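PDB 5DMD: flagellar assembly factor FliW from Geobacillus thermodenitrificans, which probably binds CsrA and stops it from repressing translation of targets such as flagellin, and probably also binds flagellin during flagellum assembly. Local coordinates for residues L74-N77 and T78-Q81. The protein carries 1 engineered substitution. Sequence-based numbering, arbitrary orientation.
Sequences LDDN and TLEQ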
ATOM      1  N   LEU A  74     -14.161   2.824  -5.955  1.00 18.82           N
ATOM      2  CA  LEU A  74     -14.177   1.508  -5.336  1.00 19.42           C
ATOM      3  C   LEU A  74     -15.501   0.811  -5.610  1.00 24.12           C
ATOM      4  O   LEU A  74     -16.568   1.428  -5.566  1.00 25.70           O
ATOM      5  CB  LEU A  74     -13.981   1.633  -3.830  1.00 18.49           C
ATOM      6  CG  LEU A  74     -12.642   2.214  -3.373  1.00 23.34           C
ATOM      7  CD1 LEU A  74     -12.621   2.345  -1.860  1.00 24.22           C
ATOM      8  CD2 LEU A  74     -11.484   1.364  -3.846  1.00 20.82           C
ATOM      9  N   ASP A  75     -15.418  -0.490  -5.873  1.00 20.30           N
ATOM     10  CA  ASP A  75     -16.584  -1.312  -6.156  1.00 25.72           C
ATOM     11  C   ASP A  75     -17.394  -1.545  -4.884  1.00 20.60           C
ATOM     12  O   ASP A  75     -16.885  -1.448  -3.761  1.00 18.79           O
ATOM     13  CB  ASP A  75     -16.130  -2.651  -6.729  1.00 28.95           C
ATOM     14  CG  ASP A  75     -15.256  -3.422  -5.762  1.00 24.26           C
ATOM     15  OD1 ASP A  75     -14.048  -3.086  -5.652  1.00 24.58           O
ATOM     16  OD2 ASP A  75     -15.774  -4.356  -5.120  1.00 29.42           O
ATOM     17  N   ASP A  76     -18.679  -1.875  -5.074  1.00 22.13           N
ATOM     18  CA  ASP A  76     -19.589  -2.028  -3.940  1.00 21.46           C
ATOM     19  C   ASP A  76     -19.124  -3.122  -2.989  1.00 17.60           C
ATOM     20  O   ASP A  76     -19.257  -2.992  -1.766  1.00 19.30           O
ATOM     21  CB  ASP A  76     -21.001  -2.337  -4.440  1.00 19.45           C
ATOM     22  CG  ASP A  76     -21.610  -1.185  -5.203  1.00 28.92           C
ATOM     23  OD1 ASP A  76     -21.139  -0.043  -5.029  1.00 34.84           O
ATOM     24  OD2 ASP A  76     -22.568  -1.426  -5.970  1.00 36.66           O
ATOM     25  N   ASN A  77     -18.569  -4.203  -3.530  1.00 21.66           N
ATOM     26  CA  ASN A  77     -18.104  -5.292  -2.679  1.00 16.80           C
ATOM     27  C   ASN A  77     -16.960  -4.857  -1.773  1.00 16.66           C
ATOM     28  O   ASN A  77     -16.921  -5.222  -0.594  1.00 17.19           O
ATOM     29  CB  ASN A  77     -17.699  -6.494  -3.520  1.00 19.38           C
ATOM     30  CG  ASN A  77     -17.435  -7.705  -2.668  1.00 26.58           C
ATOM     31  OD1 ASN A  77     -18.341  -8.219  -2.015  1.00 26.50           O
ATOM     32  ND2 ASN A  77     -16.190  -8.161  -2.654  1.00 27.26           N
ATOM     33  N   THR A  78     -16.008  -4.090  -2.310  1.00 17.13           N
ATOM     34  CA  THR A  78     -14.919  -3.584  -1.478  1.00 16.11           C
ATOM     35  C   THR A  78     -15.437  -2.647  -0.394  1.00 16.20           C
ATOM     36  O   THR A  78     -14.997  -2.715   0.763  1.00 14.92           O
ATOM     37  CB  THR A  78     -13.882  -2.870  -2.349  1.00 14.64           C
ATOM     38  OG1 THR A  78     -13.253  -3.815  -3.227  1.00 18.01           O
ATOM     39  CG2 THR A  78     -12.836  -2.155  -1.498  1.00 16.41           C
ATOM     40  N   LEU A  79     -16.361  -1.751  -0.749  1.00 15.89           N
ATOM     41  CA  LEU A  79     -16.908  -0.836   0.248  1.00 15.11           C
ATOM     42  C   LEU A  79     -17.556  -1.601   1.394  1.00 16.70           C
ATOM     43  O   LEU A  79     -17.382  -1.251   2.569  1.00 17.42           O
ATOM     44  CB  LEU A  79     -17.903   0.131  -0.404  1.00 16.97           C
ATOM     45  CG  LEU A  79     -17.314   1.095  -1.445  1.00 16.16           C
ATOM     46  CD1 LEU A  79     -18.417   1.756  -2.258  1.00 19.77           C
ATOM     47  CD2 LEU A  79     -16.445   2.146  -0.788  1.00 21.04           C
ATOM     48  N   GLU A  80     -18.298  -2.660   1.070  1.00 17.54           N
ATOM     49  CA  GLU A  80     -18.915  -3.479   2.107  1.00 17.25           C
ATOM     50  C   GLU A  80     -17.863  -4.209   2.943  1.00 19.01           C
ATOM     51  O   GLU A  80     -17.912  -4.186   4.180  1.00 20.19           O
ATOM     52  CB  GLU A  80     -19.912  -4.449   1.473  1.00 18.94           C
ATOM     53  CG  GLU A  80     -20.740  -5.234   2.475  1.00 32.22           C
ATOM     54  CD  GLU A  80     -21.677  -6.203   1.791  1.00 53.25           C
ATOM     55  OE1 GLU A  80     -22.299  -5.799   0.786  1.00 43.94           O
ATOM     56  OE2 GLU A  80     -21.786  -7.360   2.248  1.00 53.45           O
ATOM     57  N   GLN A  81     -16.896  -4.857   2.285  1.00 17.21           N
ATOM     58  CA  GLN A  81     -15.901  -5.645   3.006  1.00 15.70           C
ATOM     59  C   GLN A  81     -15.126  -4.791   3.996  1.00 18.95           C
ATOM     60  O   GLN A  81     -14.772  -5.256   5.087  1.00 20.15           O
ATOM     61  CB  GLN A  81     -14.921  -6.278   2.017  1.00 17.95           C
ATOM     62  CG  GLN A  81     -15.453  -7.501   1.298  1.00 23.31           C
ATOM     63  CD  GLN A  81     -14.613  -7.880   0.088  1.00 29.12           C
ATOM     64  OE1 GLN A  81     -13.959  -7.036  -0.524  1.00 28.16           O
ATOM     65  NE2 GLN A  81     -14.623  -9.166  -0.256  1.00 43.89           N
TER
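D75 and T78 clasp one another at the start of the short helix 76-81, with D75 as its N-cap. The aspartate divides its carboxylate: OD2 accepts from the backbone N of T78 at 2.8 Å, while OD1 takes the hydroxyl OG1 of the same threonine at 2.7 Å. The hydroxyl arrives on the syn side of OD1 and fairly near the carboxylate plane, whereas the amide reaches OD2 from well above that plane, so two bonds of different direction fix the rotation of the group. Placing CG between the backbone N and carbonyl carbon (chi1 61°) folds the short D75 side chain back over the first turn, whose N-H groups have no i-4 carbonyl within the helix. In T78, OG1 sits beside the residue's own backbone N, so one carboxylate can meet both donors; the branched side chain adds a methyl and packs on V125.

L74, just before the cap, lays CB 3.9 Å from CD2 of L79, and both leucines also touch I84; their branched apolar ends meet across the cap as a hydrophobic staple. The first i to i+4 backbone bond runs from L79 N to D75 O at 3.1 Å; E80 N to D76 O and Q81 N to N77 O follow. As modelled, ND2 of N77 and NE2 of Q81 approach to 3.0 Å, two donors and no hydrogen bond, their amide planes 58° apart.

K123 of strand 121-124 donates to OE1 of Q81 and OG1 of T78, giving that hydroxyl two partners, while the anionic D75 cap should interact favourably with the helix dipole.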